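PDB 2P7O: glyoxalase family protein from Listeria monocytogenes, which catalyses the hydration of the antibiotic fosfomycin and so confers resistance to it, probably with a manganese ion as cofactor. Local coordinates for the interface of chains A and B. Numbering follows the deposited sequence. Chains: chain A/B, Glyoxalase family protein.

The interface of chains A and B. Residues chain A 9, 11, 55, 57; chain B 67, 126, 128.
B:Glu126 reaches across the subunit boundary to A:Thr9, and its side chain meets a different partner at almost every step. CB of B:Glu126 lies 4.0 Å from SG of A:Cys55, the thiol sulphur. CG is anti to the backbone N (chi1 -179°), which carries the chain past A:Met57. There CG of B:Glu126 touches the methyl CE of A:Met57 at 3.6 Å, and the two side chains cross at about a right angle. A bend at chi2 (46°) then turns the carboxylate toward A:Thr9. The hydroxyl OG1 of A:Thr9 donates a hydrogen bond of 2.8 Å to OE1 of B:Glu126. It comes from above the carboxylate plane, 43° out of it. The other oxygen, OE2 of B:Glu126, accepts a hydrogen bond of 2.9 Å from the backbone N of B:Leu128, on its anti side and somewhat out of the carboxylate plane. The carboxylate is thus tied at both oxygens, one across the interface and one within its own chain, which should limit its rotation.

Apolar contacts continue the patch to one side of this polar pair. SD of A:Met57 packs against CD1 of B:Leu128 at 4.0 Å. Further along, CG1 of A:Ile11 lies 3.8 Å from CB of B:Tyr67. The tyrosine ring takes no part in that contact; CD2 of B:Leu128 sits over the centre of one of its faces.

Chain A presents strands 4-12 and 52-58. Chain B offers the non-helical residues B:Tyr67 and B:Glu126 and the first residue of 3-10 helix 128-130, B:Leu128. B:Glu126 is also a manganese ligand in this structure, as are His69 and Glu118. The patch is one part of a two-fold symmetric dimer interface of this glyoxalase-superfamily fold. Its centre is about 7 Å from A:Glu44, the likely proton acceptor, so the contact lies close to the catalytic site.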
ATOM      1  N   THR A   9       1.932   6.313   1.501  1.00 16.36           N
ATOM      2  CA  THR A   9       2.577   6.957   2.643  1.00 18.51           C
ATOM      3  C   THR A   9       2.604   5.946   3.790  1.00 15.86           C
ATOM      4  O   THR A   9       1.559   5.399   4.183  1.00 19.33           O
ATOM      5  CB  THR A   9       1.789   8.237   3.012  1.00 19.15           C
ATOM      6  OG1 THR A   9       2.067   9.202   1.968  1.00 17.91           O
ATOM      7  CG2 THR A   9       2.181   8.780   4.382  1.00 19.54           C
ATOM      8  N   ILE A  11       3.813   5.306   7.833  1.00 16.39           N
ATOM      9  CA  ILE A  11       4.203   6.018   9.080  1.00 18.68           C
ATOM     10  C   ILE A  11       5.188   5.130   9.862  1.00 18.35           C
ATOM     11  O   ILE A  11       5.044   3.897   9.939  1.00 18.29           O
ATOM     12  CB  ILE A  11       3.001   6.291  10.008  1.00 18.60           C
ATOM     13  CG1 ILE A  11       1.847   7.002   9.282  1.00 23.07           C
ATOM     14  CG2 ILE A  11       3.481   7.099  11.211  1.00 20.50           C
ATOM     15  CD1 ILE A  11       2.255   8.411   8.859  1.00 25.62           C
ATOM     16  N   CYS A  55       6.124   8.009   0.338  1.00 16.68           N
ATOM     17  CA  CYS A  55       6.471   8.949   1.413  1.00 19.40           C
ATOM     18  C   CYS A  55       6.566   8.203   2.723  1.00 18.46           C
ATOM     19  O   CYS A  55       5.686   7.343   3.039  1.00 20.98           O
ATOM     20  CB  CYS A  55       5.303   9.983   1.504  1.00 21.02           C
ATOM     21  SG  CYS A  55       5.378  11.016   2.970  1.00 21.79           S
ATOM     22  N   MET A  57       6.871   9.058   6.939  1.00 21.97           N
ATOM     23  CA  MET A  57       6.511  10.137   7.864  1.00 21.60           C
ATOM     24  C   MET A  57       6.660   9.626   9.298  1.00 21.88           C
ATOM     25  O   MET A  57       6.247   8.507   9.578  1.00 22.79           O
ATOM     26  CB  MET A  57       5.099  10.563   7.473  1.00 22.39           C
ATOM     27  CG  MET A  57       4.074  11.126   8.434  1.00 29.02           C
ATOM     28  SD  MET A  57       2.646  11.893   7.549  1.00 54.73           S
ATOM     29  CE  MET A  57       3.566  13.301   6.873  1.00 31.20           C
TER
ATOM     30  N   TYR B  67      -2.463   6.469   9.991  1.00 22.52           N
ATOM     31  CA  TYR B  67      -2.255   7.418   8.901  1.00 21.42           C
ATOM     32  C   TYR B  67      -1.489   6.764   7.751  1.00 20.13           C
ATOM     33  O   TYR B  67      -1.333   7.465   6.715  1.00 22.66           O
ATOM     34  CB  TYR B  67      -1.513   8.670   9.373  1.00 25.88           C
ATOM     35  CG  TYR B  67      -2.342   9.772   9.973  1.00 33.79           C
ATOM     36  CD1 TYR B  67      -1.726  10.921  10.472  1.00 41.48           C
ATOM     37  CD2 TYR B  67      -3.723   9.677  10.007  1.00 42.49           C
ATOM     38  CE1 TYR B  67      -2.454  11.959  11.030  1.00 46.23           C
ATOM     39  CE2 TYR B  67      -4.470  10.713  10.547  1.00 49.47           C
ATOM     40  CZ  TYR B  67      -3.833  11.841  11.053  1.00 51.48           C
ATOM     41  OH  TYR B  67      -4.657  12.831  11.558  1.00 47.72           O
ATOM     42  N   GLU B 126       2.512  15.262   0.602  1.00 21.81           N
ATOM     43  CA  GLU B 126       1.693  14.640   1.653  1.00 19.55           C
ATOM     44  C   GLU B 126       0.896  15.723   2.358  1.00 20.51           C
ATOM     45  O   GLU B 126       1.426  16.700   2.947  1.00 25.18           O
ATOM     46  CB  GLU B 126       2.647  13.907   2.625  1.00 21.57           C
ATOM     47  CG  GLU B 126       1.839  13.222   3.742  1.00 19.13           C
ATOM     48  CD  GLU B 126       0.647  12.482   3.155  1.00 21.69           C
ATOM     49  OE1 GLU B 126       0.831  11.708   2.192  1.00 21.75           O
ATOM     50  OE2 GLU B 126      -0.457  12.754   3.711  1.00 31.33           O
ATOM     51  N   LEU B 128      -1.548  15.114   4.894  1.00 20.39           N
ATOM     52  CA  LEU B 128      -2.240  14.729   6.141  1.00 20.37           C
ATOM     53  C   LEU B 128      -2.174  15.857   7.174  1.00 25.13           C
ATOM     54  O   LEU B 128      -3.098  16.105   7.971  1.00 36.21           O
ATOM     55  CB  LEU B 128      -1.655  13.441   6.720  1.00 22.02           C
ATOM     56  CG  LEU B 128      -2.056  12.056   6.215  1.00 25.33           C
ATOM     57  CD1 LEU B 128      -1.094  10.955   6.679  1.00 30.81           C
ATOM     58  CD2 LEU B 128      -3.466  11.708   6.687  1.00 39.52           C
TER